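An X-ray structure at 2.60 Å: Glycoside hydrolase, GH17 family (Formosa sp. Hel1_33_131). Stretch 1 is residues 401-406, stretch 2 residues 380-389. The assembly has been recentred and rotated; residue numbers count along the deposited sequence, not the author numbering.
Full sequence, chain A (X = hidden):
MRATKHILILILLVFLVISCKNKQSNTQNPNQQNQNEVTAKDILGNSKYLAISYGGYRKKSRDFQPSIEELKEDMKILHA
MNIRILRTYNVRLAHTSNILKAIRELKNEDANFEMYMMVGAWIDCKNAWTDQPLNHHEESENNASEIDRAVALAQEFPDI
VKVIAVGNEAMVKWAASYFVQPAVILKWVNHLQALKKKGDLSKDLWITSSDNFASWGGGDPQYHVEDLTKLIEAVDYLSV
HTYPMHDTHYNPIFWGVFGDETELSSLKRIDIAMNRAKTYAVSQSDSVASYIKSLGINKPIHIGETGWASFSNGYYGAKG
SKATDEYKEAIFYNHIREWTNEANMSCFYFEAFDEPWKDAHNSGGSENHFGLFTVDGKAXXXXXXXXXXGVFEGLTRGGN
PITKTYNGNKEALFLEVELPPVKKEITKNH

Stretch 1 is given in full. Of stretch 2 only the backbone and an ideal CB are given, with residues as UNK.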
# COMPACT_ATOMS: atom_id res chain seq x y z
N PRO A 401 30.83 0.07 33.63
CA PRO A 401 31.86 0.97 33.09
C PRO A 401 31.44 1.54 31.74
O PRO A 401 30.54 0.99 31.09
CB PRO A 401 33.10 0.07 32.95
CG PRO A 401 32.67 -1.29 33.38
CD PRO A 401 31.19 -1.34 33.48
N ILE A 402 32.09 2.63 31.33
CA ILE A 402 31.76 3.27 30.08
C ILE A 402 32.44 2.53 28.94
O ILE A 402 33.61 2.71 28.65
CB ILE A 402 32.11 4.77 30.07
CG1 ILE A 402 31.53 5.47 31.30
CG2 ILE A 402 31.59 5.43 28.81
CD1 ILE A 402 30.06 5.22 31.57
N THR A 403 31.62 1.73 28.27
CA THR A 403 32.00 0.83 27.20
C THR A 403 31.56 1.40 25.86
O THR A 403 30.63 2.20 25.80
CB THR A 403 31.35 -0.53 27.51
OG1 THR A 403 32.25 -1.20 28.36
CG2 THR A 403 31.08 -1.40 26.31
N LYS A 404 32.24 1.03 24.79
CA LYS A 404 31.82 1.36 23.43
C LYS A 404 30.63 0.52 23.00
O LYS A 404 30.58 -0.67 23.27
CB LYS A 404 32.98 1.17 22.48
CG LYS A 404 33.95 2.35 22.47
CD LYS A 404 35.43 1.96 22.51
CE LYS A 404 35.83 0.95 21.45
NZ LYS A 404 37.30 0.85 21.27
N THR A 405 29.65 1.15 22.33
CA THR A 405 28.55 0.42 21.63
C THR A 405 29.17 -0.40 20.51
O THR A 405 30.27 -0.06 20.07
CB THR A 405 27.48 1.35 20.99
OG1 THR A 405 28.12 2.31 20.14
CG2 THR A 405 26.65 2.10 22.06
N TYR A 406 28.50 -1.48 20.08
CA TYR A 406 29.01 -2.39 19.02
C TYR A 406 30.39 -3.02 19.30
O TYR A 406 31.05 -3.52 18.38
CB TYR A 406 29.12 -1.65 17.67
CG TYR A 406 27.83 -1.17 17.11
CD1 TYR A 406 27.11 -1.96 16.21
CD2 TYR A 406 27.31 0.08 17.45
CE1 TYR A 406 25.94 -1.53 15.67
CE2 TYR A 406 26.12 0.54 16.91
CZ TYR A 406 25.44 -0.28 16.01
OH TYR A 406 24.27 0.16 15.48
N UNK A 380 28.09 5.79 22.48
CA UNK A 380 27.78 5.62 21.06
C UNK A 380 28.94 6.09 20.20
O UNK A 380 29.83 6.80 20.68
CB UNK A 380 26.51 6.38 20.69
N UNK A 381 28.90 5.71 18.93
CA UNK A 381 29.97 5.98 17.98
C UNK A 381 30.64 7.34 18.13
O UNK A 381 31.88 7.45 18.12
CB UNK A 381 29.42 5.86 16.56
N UNK A 382 29.81 8.37 18.26
CA UNK A 382 30.27 9.75 18.45
C UNK A 382 31.38 9.92 19.50
O UNK A 382 32.25 10.77 19.31
CB UNK A 382 29.08 10.62 18.85
N UNK A 383 31.34 9.13 20.58
CA UNK A 383 32.32 9.21 21.69
C UNK A 383 33.32 8.06 21.81
O UNK A 383 34.07 8.00 22.79
CB UNK A 383 31.56 9.30 23.01
N UNK A 384 33.33 7.11 20.87
CA UNK A 384 34.28 5.97 20.93
C UNK A 384 35.70 6.43 21.07
O UNK A 384 36.47 5.85 21.80
CB UNK A 384 34.16 5.09 19.68
N UNK A 385 36.04 7.49 20.37
CA UNK A 385 37.39 8.01 20.38
C UNK A 385 37.80 8.40 21.81
O UNK A 385 38.89 8.07 22.26
CB UNK A 385 37.50 9.21 19.44
N UNK A 386 36.91 9.08 22.52
CA UNK A 386 37.16 9.44 23.92
C UNK A 386 37.27 8.26 24.86
O UNK A 386 38.04 8.33 25.81
CB UNK A 386 36.04 10.36 24.42
N UNK A 387 36.51 7.21 24.64
CA UNK A 387 36.67 6.00 25.46
C UNK A 387 38.10 5.46 25.31
O UNK A 387 38.74 5.13 26.31
CB UNK A 387 35.65 4.93 25.06
N UNK A 388 38.59 5.39 24.08
CA UNK A 388 39.95 4.89 23.78
C UNK A 388 41.05 5.73 24.43
O UNK A 388 42.04 5.19 24.89
CB UNK A 388 40.17 4.86 22.27
N UNK A 389 40.85 7.04 24.49
CA UNK A 389 41.83 7.91 25.14
C UNK A 389 41.80 7.75 26.66
O UNK A 389 42.63 8.36 27.32
CB UNK A 389 41.57 9.37 24.76

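Stretch 1 runs past stretch 2 as an irregular segment, and the shape of the contact can be followed position by position.

At position 380 the CA-to-CB bond points away from stretch 1, although the ideal CB lies 4.4 Å from Thr405 OG1. Phi/psi of -73/165 marks an extended residue. Nothing in stretch 1 calls for a charge here, and many side chains would fit, provided they continue outward. The deposited residue is Lys380, whose CG passes 4.1 Å from Thr405 CG2 before the chain extends onward to an amino group that is hydrogen-bonded elsewhere in the structure.

Position 381 points sideways, with its ideal CB 5.2 Å from Thr405 OG1, so stretch 1 constrains it little. Tyr381 occupies it, and its t rotamer leads the ring away. Positions 382 and 383 have nothing of stretch 1 within 5.5 Å of their ideal CB atoms, and the visible atoms leave the choice open; they are Val382 and Leu383. The backbone meanwhile turns toward the helix, with a hydrogen bond of 2.8 Å from Leu383 N to Lys380 O.

Position 384 is helical and more demanding. Its CA-to-CB bond points sideways, yet the ideal CB is 3.9 Å from Lys404 CG, and the hydroxyl and carbonyl of Thr405 lie farther along. A long side chain could reach them, ideally one combining an apolar surface for the lysine methylenes with a donor for the hydroxyl oxygen; glutamine, arginine, tyrosine or tryptophan might serve. Trp384 supplies an apolar face and one donor. Its indole, in the m rotamer, takes Lys404 CG over one face, 3.9 Å from the centroid of the five-membered ring, a CH-pi contact. Trp384 NE1 donates a hydrogen bond of 3.1 Å to Thr405 OG1, at an N-H...acceptor angle of 155°. Farther out, Trp384 CZ2 lies 4.0 Å from Tyr406 CB, so the indole touches three consecutive residues.

Position 385 points away and could carry almost any helix-compatible residue; it is Asp385. Position 386 is out of reach of stretch 1, which leaves any helix-compatible side chain possible; it is Leu386.

Position 387 points toward stretch 1, its ideal CB 3.9 Å from Lys404 CD and 4.7 Å from Ile402 O. The surface on offer is a lysine methylene beside backbone atoms and already close, which favours a compact apolar side chain such as alanine, valine or isoleucine. The residue is Val387. Val387 CG1 packs 3.8 Å from Lys404 CD and 3.7 Å from Ile402 O, while Val387 CG2 comes 4.3 Å from Ile402 CG2.

At position 388 the CA-to-CB bond is sideways, but Lys404 NZ stands 5.0 Å from the ideal CB. An acidic side chain suits this setting, and asparagine or glutamine could also offer an acceptor. Asp388, in the m rotamer, brings OD1 to 2.7 Å from Lys404 NZ in a hydrogen-bonded salt bridge. The lysine thus spans successive features of the helix, its methylenes against 384 and 387 and its ammonium at the carboxylate.

Position 389 is beyond reach of stretch 1, which sets no preference there; it is Lys389.

Stretch 2 380-389: KYVLWDLVDK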
# COMPACT_ATOMS: atom_id res chain seq x y z
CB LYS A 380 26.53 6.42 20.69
CG LYS A 380 25.25 5.92 21.35
CD LYS A 380 24.13 6.91 21.15
CE LYS A 380 22.84 6.46 21.84
NZ LYS A 380 21.70 7.40 21.60
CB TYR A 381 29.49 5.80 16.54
CG TYR A 381 30.60 6.05 15.54
CD1 TYR A 381 31.66 5.15 15.40
CD2 TYR A 381 30.63 7.22 14.77
CE1 TYR A 381 32.69 5.38 14.51
CE2 TYR A 381 31.66 7.48 13.88
CZ TYR A 381 32.69 6.55 13.75
OH TYR A 381 33.69 6.79 12.84
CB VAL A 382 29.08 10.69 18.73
CG1 VAL A 382 28.36 10.36 20.03
CG2 VAL A 382 29.49 12.16 18.70
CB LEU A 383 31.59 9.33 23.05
CG LEU A 383 30.65 10.50 23.28
CD1 LEU A 383 30.15 10.51 24.72
CD2 LEU A 383 31.33 11.82 22.94
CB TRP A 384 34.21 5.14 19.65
CG TRP A 384 33.01 4.27 19.48
CD1 TRP A 384 31.90 4.20 20.28
CD2 TRP A 384 32.81 3.35 18.43
NE1 TRP A 384 31.03 3.28 19.77
CE2 TRP A 384 31.57 2.75 18.63
CE3 TRP A 384 33.57 2.98 17.31
CZ2 TRP A 384 31.05 1.80 17.75
CZ3 TRP A 384 33.07 2.02 16.46
CH2 TRP A 384 31.82 1.44 16.68
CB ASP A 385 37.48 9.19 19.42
CG ASP A 385 38.89 9.45 18.94
OD1 ASP A 385 39.86 9.20 19.70
OD2 ASP A 385 39.01 9.95 17.80
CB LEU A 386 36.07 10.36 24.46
CG LEU A 386 35.92 11.73 23.79
CD1 LEU A 386 34.91 12.61 24.55
CD2 LEU A 386 37.24 12.48 23.67
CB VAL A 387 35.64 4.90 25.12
CG1 VAL A 387 35.92 3.60 25.88
CG2 VAL A 387 34.24 5.39 25.45
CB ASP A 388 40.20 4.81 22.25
CG ASP A 388 39.32 3.78 21.55
OD1 ASP A 388 38.67 2.95 22.25
OD2 ASP A 388 39.25 3.82 20.30
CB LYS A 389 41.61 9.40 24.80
CG LYS A 389 41.36 9.73 23.34
CD LYS A 389 42.47 10.49 22.64
CE LYS A 389 41.91 11.12 21.37
NZ LYS A 389 42.92 11.81 20.51
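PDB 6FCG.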